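Local coordinates for p800 reaction center core protein (PDB 5V8K), which forms the symmetric homodimeric core of a photosynthetic reaction center, holding bacteriochlorophyll g pigments and sharing an iron-sulfur cluster between its two copies, at the interface of chains A and B. Sequence-based numbering; all coordinates share one arbitrary frame. Chains: chain A/B, p800 reaction center core protein.

The interface of chains A and B. Residues chain A 340, 344, 468, 502-503; chain B 514, 522, 525-526.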
loop_
_atom_site.group_PDB
_atom_site.type_symbol
_atom_site.label_atom_id
_atom_site.label_comp_id
_atom_site.label_asym_id
_atom_site.label_seq_id
_atom_site.Cartn_x
_atom_site.Cartn_y
_atom_site.Cartn_z
ATOM N N THR A 340 -6.274 14.560 -16.023
ATOM C CA THR A 340 -4.940 14.049 -15.713
ATOM C C THR A 340 -4.283 13.499 -16.966
ATOM O O THR A 340 -3.113 13.783 -17.242
ATOM C CB THR A 340 -5.023 12.951 -14.639
ATOM O OG1 THR A 340 -5.457 13.505 -13.400
ATOM C CG2 THR A 340 -3.691 12.252 -14.374
ATOM N N ILE A 344 -0.921 14.892 -18.654
ATOM C CA ILE A 344 0.215 13.996 -18.806
ATOM C C ILE A 344 0.738 14.041 -20.234
ATOM O O ILE A 344 1.948 14.149 -20.456
ATOM C CB ILE A 344 -0.169 12.566 -18.400
ATOM C CG1 ILE A 344 -0.226 12.417 -16.857
ATOM C CG2 ILE A 344 0.830 11.526 -18.951
ATOM C CD1 ILE A 344 -0.861 11.076 -16.414
ATOM N N VAL A 468 -2.119 15.576 -11.601
ATOM C CA VAL A 468 -0.768 16.074 -11.848
ATOM C C VAL A 468 -0.801 17.573 -12.071
ATOM O O VAL A 468 -1.878 18.182 -12.058
ATOM C CB VAL A 468 -0.109 15.363 -13.041
ATOM C CG1 VAL A 468 0.020 13.891 -12.746
ATOM C CG2 VAL A 468 -0.911 15.554 -14.279
ATOM N N TYR A 502 -2.182 16.410 -6.831
ATOM C CA TYR A 502 -1.629 15.846 -5.599
ATOM C C TYR A 502 -0.349 15.046 -5.848
ATOM O O TYR A 502 0.554 15.014 -4.997
ATOM C CB TYR A 502 -2.677 14.976 -4.906
ATOM C CG TYR A 502 -2.780 13.550 -5.385
ATOM C CD1 TYR A 502 -2.030 12.556 -4.807
ATOM C CD2 TYR A 502 -3.669 13.192 -6.404
ATOM C CE1 TYR A 502 -2.117 11.255 -5.231
ATOM C CE2 TYR A 502 -3.767 11.876 -6.836
ATOM C CZ TYR A 502 -2.990 10.918 -6.245
ATOM O OH TYR A 502 -3.093 9.603 -6.667
ATOM N N PHE A 503 -0.269 14.359 -6.978
ATOM C CA PHE A 503 0.910 13.549 -7.277
ATOM C C PHE A 503 2.147 14.435 -7.490
ATOM O O PHE A 503 3.228 14.150 -6.963
ATOM C CB PHE A 503 0.581 12.662 -8.477
ATOM C CG PHE A 503 1.664 11.722 -8.911
ATOM C CD1 PHE A 503 2.660 12.158 -9.751
ATOM C CD2 PHE A 503 1.612 10.362 -8.586
ATOM C CE1 PHE A 503 3.641 11.306 -10.181
ATOM C CE2 PHE A 503 2.623 9.473 -9.041
ATOM C CZ PHE A 503 3.627 9.959 -9.830
ATOM N N PHE B 514 7.833 12.224 -16.620
ATOM C CA PHE B 514 6.954 13.251 -17.162
ATOM C C PHE B 514 7.374 13.676 -18.570
ATOM O O PHE B 514 6.544 14.215 -19.318
ATOM C CB PHE B 514 6.900 14.497 -16.245
ATOM C CG PHE B 514 6.008 14.331 -15.072
ATOM C CD1 PHE B 514 4.641 14.570 -15.189
ATOM C CD2 PHE B 514 6.511 13.870 -13.857
ATOM C CE1 PHE B 514 3.779 14.343 -14.112
ATOM C CE2 PHE B 514 5.667 13.655 -12.751
ATOM C CZ PHE B 514 4.307 13.902 -12.870
ATOM N N ILE B 522 3.786 7.996 -16.450
ATOM C CA ILE B 522 3.000 8.482 -15.319
ATOM C C ILE B 522 1.599 7.859 -15.334
ATOM O O ILE B 522 1.080 7.441 -14.293
ATOM C CB ILE B 522 2.948 10.026 -15.312
ATOM C CG1 ILE B 522 4.358 10.604 -15.206
ATOM C CG2 ILE B 522 2.091 10.578 -14.144
ATOM C CD1 ILE B 522 5.155 10.217 -14.007
ATOM N N LEU B 525 1.948 4.376 -14.001
ATOM C CA LEU B 525 2.080 4.353 -12.555
ATOM C C LEU B 525 0.735 4.563 -11.904
ATOM O O LEU B 525 0.333 3.794 -11.040
ATOM C CB LEU B 525 3.059 5.424 -12.070
ATOM C CG LEU B 525 4.556 5.228 -12.112
ATOM C CD1 LEU B 525 5.246 6.394 -11.433
ATOM C CD2 LEU B 525 4.966 4.012 -11.423
ATOM N N LEU B 526 0.031 5.618 -12.300
ATOM C CA LEU B 526 -1.230 5.936 -11.652
ATOM C C LEU B 526 -2.233 4.806 -11.798
ATOM O O LEU B 526 -2.920 4.460 -10.835
ATOM C CB LEU B 526 -1.822 7.219 -12.222
ATOM C CG LEU B 526 -1.107 8.513 -11.843
ATOM C CD1 LEU B 526 -1.661 9.642 -12.690
ATOM C CD2 LEU B 526 -1.335 8.815 -10.428
HETATM O O HOH W 1 4.073 14.810 -18.769
#
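A:Phe503 and B:Phe514 pass each other in opposite directions, the CD1–CE1 edge of the A:Phe503 ring meeting the outer CZ/CE2 corner of B:Phe514, with A:Phe503 CE1 3.8 Å from B:Phe514 CZ. The ring planes are inclined by about 60°, edge against edge, not stacked. The A:Phe503 ring reaches this far because its CG stands anti to the backbone N (chi1 -178°), which carries it out from the start of its helix into chain B. On the opposite edge of this ring, the ortho carbon CD2 meets the CD2 methyl of B:Leu526 at 3.8 Å, the two side chains crossing at a slant, so the ring is wedged between B:Phe514 and B:Leu526. The B:Leu526 CD1 branch points elsewhere, tip to tip with A:Thr340, whose CG2 methyl it meets at 3.7 Å. One helical turn on, the CD1 end of A:Ile344 lies across the CG2 branch of B:Ile522, 3.8 Å away. B:Ile522 also covers one face of the B:Phe514 ring, its CG1 3.8 Å above the centre, while CE1 of that ring runs past A:Val468 CG1 at 4.0 Å. An alanine at B:Phe514 would probably leave A:Phe503's edge and A:Val468 CG1 without their partner and uncover B:Ile522 CG1. At the margin, a water joins A:Ile344 O (2.8 Å) to B:Phe514 O (2.6 Å). This largely apolar patch of the two-fold homodimer interface packs the C-terminal end of A helix 311-344, the start of A helix 502-513 and the loop at A:Val468 against B helix 520-539 and B:Phe514, just past B helix 502-513.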